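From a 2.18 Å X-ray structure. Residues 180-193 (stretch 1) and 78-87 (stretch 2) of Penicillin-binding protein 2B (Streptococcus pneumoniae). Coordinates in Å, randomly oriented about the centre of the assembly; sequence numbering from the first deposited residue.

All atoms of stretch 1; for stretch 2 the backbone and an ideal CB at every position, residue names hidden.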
# COMPACT_ATOMS: atom_id res chain seq x y z
N GLN A 180 -2.13 -24.70 25.67
CA GLN A 180 -0.97 -24.54 24.80
C GLN A 180 -0.46 -25.89 24.27
O GLN A 180 -0.23 -26.02 23.07
CB GLN A 180 0.15 -23.85 25.58
CG GLN A 180 -0.19 -22.45 26.08
CD GLN A 180 -0.15 -21.44 24.96
OE1 GLN A 180 0.88 -21.28 24.30
NE2 GLN A 180 -1.27 -20.78 24.73
N LEU A 181 -0.28 -26.88 25.14
CA LEU A 181 0.21 -28.19 24.71
C LEU A 181 -0.79 -28.90 23.79
O LEU A 181 -0.41 -29.42 22.73
CB LEU A 181 0.59 -29.08 25.90
CG LEU A 181 1.54 -28.49 26.95
CD1 LEU A 181 1.52 -29.33 28.19
CD2 LEU A 181 2.96 -28.33 26.42
N ASN A 182 -2.05 -28.93 24.21
CA ASN A 182 -3.12 -29.54 23.43
C ASN A 182 -3.26 -28.98 22.01
O ASN A 182 -3.64 -29.70 21.10
CB ASN A 182 -4.47 -29.39 24.14
CG ASN A 182 -5.40 -30.54 23.84
OD1 ASN A 182 -4.97 -31.69 23.73
ND2 ASN A 182 -6.69 -30.24 23.74
N ALA A 183 -2.94 -27.70 21.84
CA ALA A 183 -3.09 -27.04 20.55
C ALA A 183 -2.10 -27.51 19.49
O ALA A 183 -2.25 -27.18 18.31
CB ALA A 183 -2.96 -25.53 20.75
N VAL A 184 -1.09 -28.28 19.88
CA VAL A 184 -0.01 -28.67 18.98
C VAL A 184 -0.38 -29.95 18.24
O VAL A 184 -0.83 -30.90 18.87
CB VAL A 184 1.28 -28.91 19.79
CG1 VAL A 184 2.44 -29.38 18.89
CG2 VAL A 184 1.65 -27.65 20.56
N GLY A 185 -0.24 -29.98 16.92
CA GLY A 185 -0.59 -31.21 16.18
C GLY A 185 0.30 -32.40 16.51
O GLY A 185 1.39 -32.22 17.05
N ASN A 186 -0.13 -33.60 16.15
CA ASN A 186 0.74 -34.77 16.25
C ASN A 186 2.07 -34.63 15.51
O ASN A 186 2.09 -34.32 14.33
CB ASN A 186 0.00 -36.01 15.75
CG ASN A 186 -0.98 -36.53 16.76
OD1 ASN A 186 -1.00 -36.10 17.91
ND2 ASN A 186 -1.82 -37.47 16.34
N PHE A 187 3.16 -34.86 16.23
CA PHE A 187 4.51 -34.78 15.68
C PHE A 187 4.95 -33.37 15.31
O PHE A 187 6.06 -33.17 14.83
CB PHE A 187 4.68 -35.71 14.48
CG PHE A 187 4.47 -37.16 14.81
CD1 PHE A 187 3.45 -37.87 14.22
CD2 PHE A 187 5.28 -37.79 15.72
CE1 PHE A 187 3.24 -39.18 14.49
CE2 PHE A 187 5.08 -39.13 16.03
CZ PHE A 187 4.05 -39.83 15.41
N ALA A 188 4.07 -32.40 15.54
CA ALA A 188 4.42 -31.02 15.27
C ALA A 188 5.14 -30.40 16.47
O ALA A 188 5.19 -31.00 17.55
CB ALA A 188 3.16 -30.23 14.88
N THR A 189 5.70 -29.22 16.26
CA THR A 189 6.45 -28.51 17.29
C THR A 189 5.87 -27.09 17.35
O THR A 189 5.88 -26.37 16.37
CB THR A 189 7.97 -28.44 16.96
OG1 THR A 189 8.58 -29.72 17.14
CG2 THR A 189 8.69 -27.43 17.87
N GLY A 190 5.35 -26.71 18.51
CA GLY A 190 4.82 -25.35 18.68
C GLY A 190 5.40 -24.71 19.93
O GLY A 190 5.89 -25.40 20.83
N THR A 191 5.35 -23.38 19.98
CA THR A 191 5.86 -22.58 21.08
C THR A 191 4.86 -22.50 22.24
O THR A 191 3.66 -22.28 22.00
CB THR A 191 6.19 -21.15 20.59
OG1 THR A 191 7.39 -21.21 19.80
CG2 THR A 191 6.40 -20.18 21.74
N ILE A 192 5.36 -22.67 23.46
CA ILE A 192 4.54 -22.59 24.68
C ILE A 192 4.66 -21.21 25.31
O ILE A 192 5.62 -20.93 26.04
CB ILE A 192 4.93 -23.65 25.73
CG1 ILE A 192 4.79 -25.06 25.15
CG2 ILE A 192 4.07 -23.52 26.97
CD1 ILE A 192 3.59 -25.23 24.22
N ALA A 193 3.71 -20.33 25.01
CA ALA A 193 3.77 -18.96 25.48
C ALA A 193 3.71 -18.83 27.00
O ALA A 193 2.85 -19.39 27.68
CB ALA A 193 2.72 -18.10 24.80
N UNK A 78 14.88 -16.97 22.74
CA UNK A 78 14.83 -18.31 23.32
C UNK A 78 13.42 -18.60 23.84
O UNK A 78 12.79 -17.71 24.41
CB UNK A 78 15.86 -18.45 24.44
N UNK A 79 12.95 -19.82 23.66
CA UNK A 79 11.53 -20.14 23.81
C UNK A 79 11.35 -21.55 24.36
O UNK A 79 12.17 -22.42 24.11
CB UNK A 79 10.80 -20.00 22.47
N UNK A 80 10.28 -21.78 25.13
CA UNK A 80 9.89 -23.15 25.46
C UNK A 80 9.10 -23.75 24.30
O UNK A 80 8.08 -23.19 23.90
CB UNK A 80 9.07 -23.19 26.75
N UNK A 81 9.58 -24.88 23.77
CA UNK A 81 8.94 -25.56 22.65
C UNK A 81 8.34 -26.87 23.13
O UNK A 81 8.91 -27.51 24.02
CB UNK A 81 9.94 -25.81 21.51
N UNK A 82 7.21 -27.27 22.53
CA UNK A 82 6.61 -28.57 22.80
C UNK A 82 6.42 -29.36 21.52
O UNK A 82 5.80 -28.89 20.57
CB UNK A 82 5.27 -28.40 23.52
N UNK A 83 6.97 -30.57 21.50
CA UNK A 83 6.81 -31.48 20.37
C UNK A 83 5.87 -32.59 20.83
O UNK A 83 6.17 -33.26 21.80
CB UNK A 83 8.15 -32.04 19.89
N UNK A 84 4.73 -32.73 20.16
CA UNK A 84 3.71 -33.65 20.65
C UNK A 84 3.80 -35.03 20.00
O UNK A 84 4.16 -35.15 18.84
CB UNK A 84 2.32 -33.06 20.41
N UNK A 85 3.45 -36.05 20.78
CA UNK A 85 3.42 -37.42 20.31
C UNK A 85 1.97 -37.86 20.13
O UNK A 85 1.10 -37.46 20.89
CB UNK A 85 4.16 -38.35 21.28
N UNK A 86 1.74 -38.70 19.12
CA UNK A 86 0.41 -39.25 18.85
C UNK A 86 -0.12 -40.07 20.03
O UNK A 86 -1.31 -40.40 20.08
CB UNK A 86 0.45 -40.12 17.59
N UNK A 87 0.75 -40.38 20.97
CA UNK A 87 0.39 -41.26 22.08
C UNK A 87 0.08 -40.60 23.43
O UNK A 87 -0.47 -41.24 24.34
CB UNK A 87 1.53 -42.25 22.29

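Stretch 2 runs antiparallel to the short strand T189–T191, and its backbone fixes what each position can reach.

Position 78 lies beyond the reach of stretch 1: nothing comes within 5.5 Å of its ideal CB, so this contact leaves the choice open. It is glutamine.

At position 79, with extended backbone angles, CB points toward stretch 1 and lies 4.5 Å from T191 CG2. A small or medium side chain, apolar or hydroxyl-bearing, would fit beside that threonine. The residue is valine, and V79 CG1 comes 3.4 Å from T191 OG1.

Position 80 offers its carbonyl to the amide of I192, an almost straight hydrogen bond (I192 N to O of residue 80, 2.8 Å), while its CB points sideways, near the isoleucine side chain. An aliphatic residue would suit, and a beta-branched one is at ease in a strand. Valine is found; V80 CG1 packs 4.1 Å from I192 CB. A water accepts from V80 N (2.7 Å) and donates to I192 O (3.1 Å), carrying the pairing on where the two backbone atoms do not meet directly.

Position 81 pairs with T191 without direct backbone hydrogen bonds, and its CB shares a sheet face with T189 and T191, 4.2 Å from T189 CG2. A small residue such as alanine, serine or threonine would sit easily here. It is serine, whose hydroxyl is hydrogen-bonded elsewhere in the structure.

Position 82 points to the other face, where G190 presents no side chain. Its ideal CB is 3.7 Å from both L181 CD2 and I192 CD1, with V184 nearby: an apolar setting for leucine, methionine or an aromatic ring. Phenylalanine takes it. L181 CD2 lies over one face of the F82 ring, 3.6 Å from the centroid of F82, in a CH-pi contact, while V184 CG2 approaches the ring edge, 4.0 Å from F82 CD2. The backbone closes a two-way pair: F82 N to G190 O is 2.9 Å and G190 N to F82 O 3.0 Å.

Position 83 returns to the threonine face, its CB 3.6 Å from T189 OG1. Serine, threonine or another short polar side chain could meet that hydroxyl. Threonine does: T83 OG1 and T189 OG1 share a short 2.5 Å hydrogen bond.

At position 84, beside the type II turn G185–A188, the residue hydrogen-bonds through both its own N and its own O, to A188 O and from F187 N. CB points sideways, but the carbonyls of N182 and V184 invite a long donor, lysine or arginine. Arginine, extended through chi3, reaches them: R84 NH1 bonds V184 O (3.1 Å) and, weakly, N182 O (2.7 Å).

Position 85 points away, leaving many choices; it is serine, and S85 OG accepts a hydrogen bond from the backbone N of residue 87 (3.2 Å).

Position 86 has CB 3.7 Å from N186 ND2 and 4.2 Å from F187 CZ, suiting a compact polar residue. Asparagine brings N86 OD1 within 3.4 Å of F187 CZ.

Position 87 is unconstrained by stretch 1; it is lysine.

Stretch 2 (78-87) QVVSFTRSNK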
# COMPACT_ATOMS: atom_id res chain seq x y z
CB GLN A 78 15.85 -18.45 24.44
CG GLN A 78 17.27 -18.23 23.96
CD GLN A 78 18.15 -19.42 24.27
OE1 GLN A 78 18.04 -20.47 23.62
NE2 GLN A 78 19.02 -19.27 25.26
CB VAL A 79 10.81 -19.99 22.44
CG1 VAL A 79 9.67 -20.97 22.28
CG2 VAL A 79 10.30 -18.56 22.22
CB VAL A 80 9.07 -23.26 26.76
CG1 VAL A 80 8.65 -24.71 27.00
CG2 VAL A 80 9.89 -22.75 27.94
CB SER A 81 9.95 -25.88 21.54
OG SER A 81 10.12 -24.78 20.68
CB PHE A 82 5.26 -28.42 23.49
CG PHE A 82 4.60 -29.73 23.82
CD1 PHE A 82 5.22 -30.65 24.65
CD2 PHE A 82 3.34 -30.04 23.32
CE1 PHE A 82 4.61 -31.84 24.97
CE2 PHE A 82 2.72 -31.24 23.64
CZ PHE A 82 3.36 -32.15 24.46
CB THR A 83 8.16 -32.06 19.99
OG1 THR A 83 8.87 -31.05 19.27
CG2 THR A 83 8.02 -33.30 19.11
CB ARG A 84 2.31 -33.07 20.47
CG ARG A 84 1.23 -33.88 21.16
CD ARG A 84 -0.12 -33.37 20.70
NE ARG A 84 -1.27 -34.08 21.25
CZ ARG A 84 -2.45 -33.48 21.39
NH1 ARG A 84 -2.57 -32.20 21.03
NH2 ARG A 84 -3.50 -34.12 21.86
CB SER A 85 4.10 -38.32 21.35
OG SER A 85 3.82 -39.69 21.12
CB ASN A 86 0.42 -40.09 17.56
CG ASN A 86 1.45 -41.21 17.61
OD1 ASN A 86 2.55 -41.06 18.15
ND2 ASN A 86 1.09 -42.36 17.04
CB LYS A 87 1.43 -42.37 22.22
CG LYS A 87 1.42 -43.35 21.03
CD LYS A 87 2.35 -44.55 21.25
CE LYS A 87 3.72 -44.18 21.86
NZ LYS A 87 4.91 -44.13 20.94
O HOH W 1 8.40 -19.90 25.10
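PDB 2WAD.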